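Local coordinates for chlorella virus DNA ligase-adenylate (Chlorella virus, PDB 1FVI), which probably seals nicks in DNA in an ATP-dependent reaction that passes through a covalent enzyme-adenylate intermediate, at residues Ala192-Ile197 / Ile235-Asp240. The protein carries 1 engineered substitution. Sequence-based numbering, arbitrary orientation.
Sequences AEATII and IEVDYD
Ala194 holds the middle of the apolar packing between Ala192-Ile197 and Ile235-Asp240. Its methyl CB presses on Val237 CB at 3.5 Å, tighter than a usual carbon contact, and, roughly at right angles to that contact, it meets Tyr239 CB at 3.8 Å. A one-carbon side chain suits chains this close. Val237 sets CG1 anti to its carbonyl carbon (chi1 -62°), which carries that methyl toward Ile196 and leaves CG2 beside the Ala194 methyl. Ile196 lies on the same sheet face as Val237, and its CG1 branch reaches Ile235 CD1 at 4.4 Å; branched Ile196, Val237 and Ile235 suit these buried positions by filling them with hydrocarbon. At the far end the Tyr239 ring, with CG anti to the backbone N (chi1 -168°), has CE1 3.7 Å from Ala192 CB, another small residue that accommodates it. Glu193 O approaches this ring obliquely, 3.0 Å from Tyr239 CD1.

Around this strip the main chains pair antiparallel, Ile196 and Val237 forming a non-hydrogen-bonded pair. The flanking bonds, Ile197 N to Glu236 O (3.1 Å, nearly straight at 175°) and Asp238 N to Thr195 O (2.8 Å), both lie in the acceptor's carbonyl plane. Ile197 CG1 lies against Glu236 O, while the partly exposed Glu236 suits the rim, its OE2 hydrogen-bonded to Ser234 OG. After Asp238 the chain turns off, with positive phi at Tyr239 and Asp240, and a water donating to Glu193 O and Asp240 OD1 bridges the segments. The Asp238 carboxylate suits the turn, OD2 accepting from Gly241 N.

These strands belong to the five-stranded antiparallel sheet of the OB-like domain, away from the AMP pocket. Strand 190-201 is flanked by strands 232-237 and 269-275, where Phe272 meets the Tyr239 ring edge-to-face and Tyr274 hydrogen-bonds its hydroxyl; strand 244-246 adjoins strand 232-237, with Phe244 against Val237 and Tyr239.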
ATOM      1  N   ALA A 192      -4.895   1.626  18.440  1.00 29.63           N
ATOM      2  CA  ALA A 192      -5.003   2.243  19.752  1.00 29.57           C
ATOM      3  C   ALA A 192      -5.165   3.763  19.622  1.00 35.43           C
ATOM      4  O   ALA A 192      -5.012   4.337  18.538  1.00 28.94           O
ATOM      5  CB  ALA A 192      -3.779   1.895  20.602  1.00 18.64           C
ATOM      6  N   GLU A 193      -5.522   4.399  20.731  1.00 30.73           N
ATOM      7  CA  GLU A 193      -5.716   5.841  20.766  1.00 34.02           C
ATOM      8  C   GLU A 193      -4.881   6.442  21.881  1.00 31.27           C
ATOM      9  O   GLU A 193      -4.658   5.817  22.915  1.00 29.28           O
ATOM     10  CB  GLU A 193      -7.192   6.194  20.993  1.00 33.00           C
ATOM     11  CG  GLU A 193      -8.048   6.143  19.762  1.00 47.34           C
ATOM     12  CD  GLU A 193      -9.514   6.380  20.071  1.00 61.47           C
ATOM     13  OE1 GLU A 193      -9.817   7.221  20.947  1.00 61.51           O
ATOM     14  OE2 GLU A 193     -10.371   5.726  19.437  1.00 72.20           O
ATOM     15  N   ALA A 194      -4.450   7.677  21.668  1.00 29.46           N
ATOM     16  CA  ALA A 194      -3.642   8.380  22.641  1.00 25.83           C
ATOM     17  C   ALA A 194      -3.963   9.871  22.602  1.00 31.68           C
ATOM     18  O   ALA A 194      -4.409  10.400  21.579  1.00 35.91           O
ATOM     19  CB  ALA A 194      -2.185   8.142  22.352  1.00 24.55           C
ATOM     20  N   THR A 195      -3.812  10.533  23.742  1.00 31.34           N
ATOM     21  CA  THR A 195      -4.075  11.957  23.806  1.00 33.88           C
ATOM     22  C   THR A 195      -2.756  12.685  23.576  1.00 31.65           C
ATOM     23  O   THR A 195      -1.724  12.270  24.107  1.00 29.92           O
ATOM     24  CB  THR A 195      -4.660  12.356  25.184  1.00 47.48           C
ATOM     25  OG1 THR A 195      -5.958  11.769  25.337  1.00 48.90           O
ATOM     26  CG2 THR A 195      -4.775  13.880  25.318  1.00 45.28           C
ATOM     27  N   ILE A 196      -2.781  13.731  22.750  1.00 22.43           N
ATOM     28  CA  ILE A 196      -1.581  14.512  22.476  1.00 25.41           C
ATOM     29  C   ILE A 196      -1.322  15.448  23.657  1.00 24.81           C
ATOM     30  O   ILE A 196      -2.250  16.083  24.161  1.00 25.95           O
ATOM     31  CB  ILE A 196      -1.760  15.379  21.228  1.00 30.00           C
ATOM     32  CG1 ILE A 196      -2.152  14.498  20.041  1.00 37.05           C
ATOM     33  CG2 ILE A 196      -0.474  16.159  20.934  1.00 27.25           C
ATOM     34  CD1 ILE A 196      -2.639  15.286  18.835  1.00 40.65           C
ATOM     35  N   ILE A 197      -0.070  15.516  24.106  1.00 37.34           N
ATOM     36  CA  ILE A 197       0.289  16.392  25.218  1.00 36.91           C
ATOM     37  C   ILE A 197       1.292  17.480  24.814  1.00 36.46           C
ATOM     38  O   ILE A 197       1.171  18.620  25.247  1.00 46.11           O
ATOM     39  CB  ILE A 197       0.784  15.604  26.436  1.00 29.19           C
ATOM     40  CG1 ILE A 197       2.103  14.924  26.141  1.00 34.14           C
ATOM     41  CG2 ILE A 197      -0.254  14.553  26.842  1.00 43.49           C
ATOM     42  CD1 ILE A 197       2.456  13.875  27.173  1.00 53.42           C
ATOM     43  N   ILE A 235       5.164  13.857  17.862  1.00 27.21           N
ATOM     44  CA  ILE A 235       4.172  14.238  18.845  1.00 28.93           C
ATOM     45  C   ILE A 235       4.308  13.261  20.011  1.00 30.44           C
ATOM     46  O   ILE A 235       4.599  12.077  19.810  1.00 27.63           O
ATOM     47  CB  ILE A 235       2.739  14.211  18.291  1.00 24.63           C
ATOM     48  CG1 ILE A 235       2.378  12.819  17.751  1.00 24.25           C
ATOM     49  CG2 ILE A 235       2.572  15.289  17.248  1.00 23.22           C
ATOM     50  CD1 ILE A 235       0.878  12.659  17.444  1.00 23.62           C
ATOM     51  N   GLU A 236       4.215  13.793  21.228  1.00 28.29           N
ATOM     52  CA  GLU A 236       4.316  12.988  22.435  1.00 21.12           C
ATOM     53  C   GLU A 236       2.893  12.757  22.888  1.00 25.36           C
ATOM     54  O   GLU A 236       2.090  13.698  22.941  1.00 25.76           O
ATOM     55  CB  GLU A 236       5.156  13.702  23.494  1.00 25.74           C
ATOM     56  CG  GLU A 236       6.636  13.827  23.119  1.00 27.85           C
ATOM     57  CD  GLU A 236       6.876  14.578  21.803  1.00 35.57           C
ATOM     58  OE1 GLU A 236       6.303  15.677  21.634  1.00 39.80           O
ATOM     59  OE2 GLU A 236       7.634  14.069  20.939  1.00 31.81           O
ATOM     60  N   VAL A 237       2.576  11.495  23.178  1.00 26.79           N
ATOM     61  CA  VAL A 237       1.222  11.118  23.555  1.00 31.90           C
ATOM     62  C   VAL A 237       1.101  10.366  24.868  1.00 28.80           C
ATOM     63  O   VAL A 237       2.040   9.710  25.295  1.00 27.52           O
ATOM     64  CB  VAL A 237       0.568  10.291  22.421  1.00 31.29           C
ATOM     65  CG1 VAL A 237       0.479  11.144  21.151  1.00 25.37           C
ATOM     66  CG2 VAL A 237       1.383   9.022  22.160  1.00 21.33           C
ATOM     67  N   ASP A 238      -0.082  10.443  25.481  1.00 40.27           N
ATOM     68  CA  ASP A 238      -0.331   9.785  26.758  1.00 49.16           C
ATOM     69  C   ASP A 238      -0.590   8.294  26.670  1.00 50.65           C
ATOM     70  O   ASP A 238       0.170   7.518  27.229  1.00 66.61           O
ATOM     71  CB  ASP A 238      -1.463  10.466  27.555  1.00 54.41           C
ATOM     72  CG  ASP A 238      -1.656   9.858  28.967  1.00 46.86           C
ATOM     73  OD1 ASP A 238      -1.008  10.304  29.935  1.00 37.00           O
ATOM     74  OD2 ASP A 238      -2.480   8.936  29.115  1.00 61.06           O
ATOM     75  N   TYR A 239      -1.671   7.881  26.023  1.00 34.27           N
ATOM     76  CA  TYR A 239      -1.968   6.438  25.946  1.00 47.44           C
ATOM     77  C   TYR A 239      -1.985   5.724  27.319  1.00 48.69           C
ATOM     78  O   TYR A 239      -1.014   5.060  27.717  1.00 34.17           O
ATOM     79  CB  TYR A 239      -0.996   5.700  25.016  1.00 36.23           C
ATOM     80  CG  TYR A 239      -1.448   4.291  24.693  1.00 35.59           C
ATOM     81  CD1 TYR A 239      -2.798   4.007  24.458  1.00 33.32           C
ATOM     82  CD2 TYR A 239      -0.539   3.239  24.645  1.00 42.13           C
ATOM     83  CE1 TYR A 239      -3.232   2.706  24.184  1.00 25.60           C
ATOM     84  CE2 TYR A 239      -0.960   1.933  24.372  1.00 33.44           C
ATOM     85  CZ  TYR A 239      -2.303   1.680  24.144  1.00 32.54           C
ATOM     86  OH  TYR A 239      -2.714   0.399  23.875  1.00 46.11           O
ATOM     87  N   ASP A 240      -3.094   5.895  28.035  1.00 55.63           N
ATOM     88  CA  ASP A 240      -3.310   5.290  29.346  1.00 56.26           C
ATOM     89  C   ASP A 240      -2.090   5.303  30.263  1.00 51.95           C
ATOM     90  O   ASP A 240      -1.555   4.256  30.634  1.00 59.49           O
ATOM     91  CB  ASP A 240      -3.846   3.870  29.172  1.00 64.48           C
ATOM     92  CG  ASP A 240      -4.905   3.780  28.085  1.00 74.84           C
ATOM     93  OD1 ASP A 240      -5.809   4.647  28.062  1.00 70.18           O
ATOM     94  OD2 ASP A 240      -4.808   2.862  27.238  1.00 71.87           O
TER
HETATM   95  O   HOH W   1      -6.775   5.307  25.160  1.00 61.73           O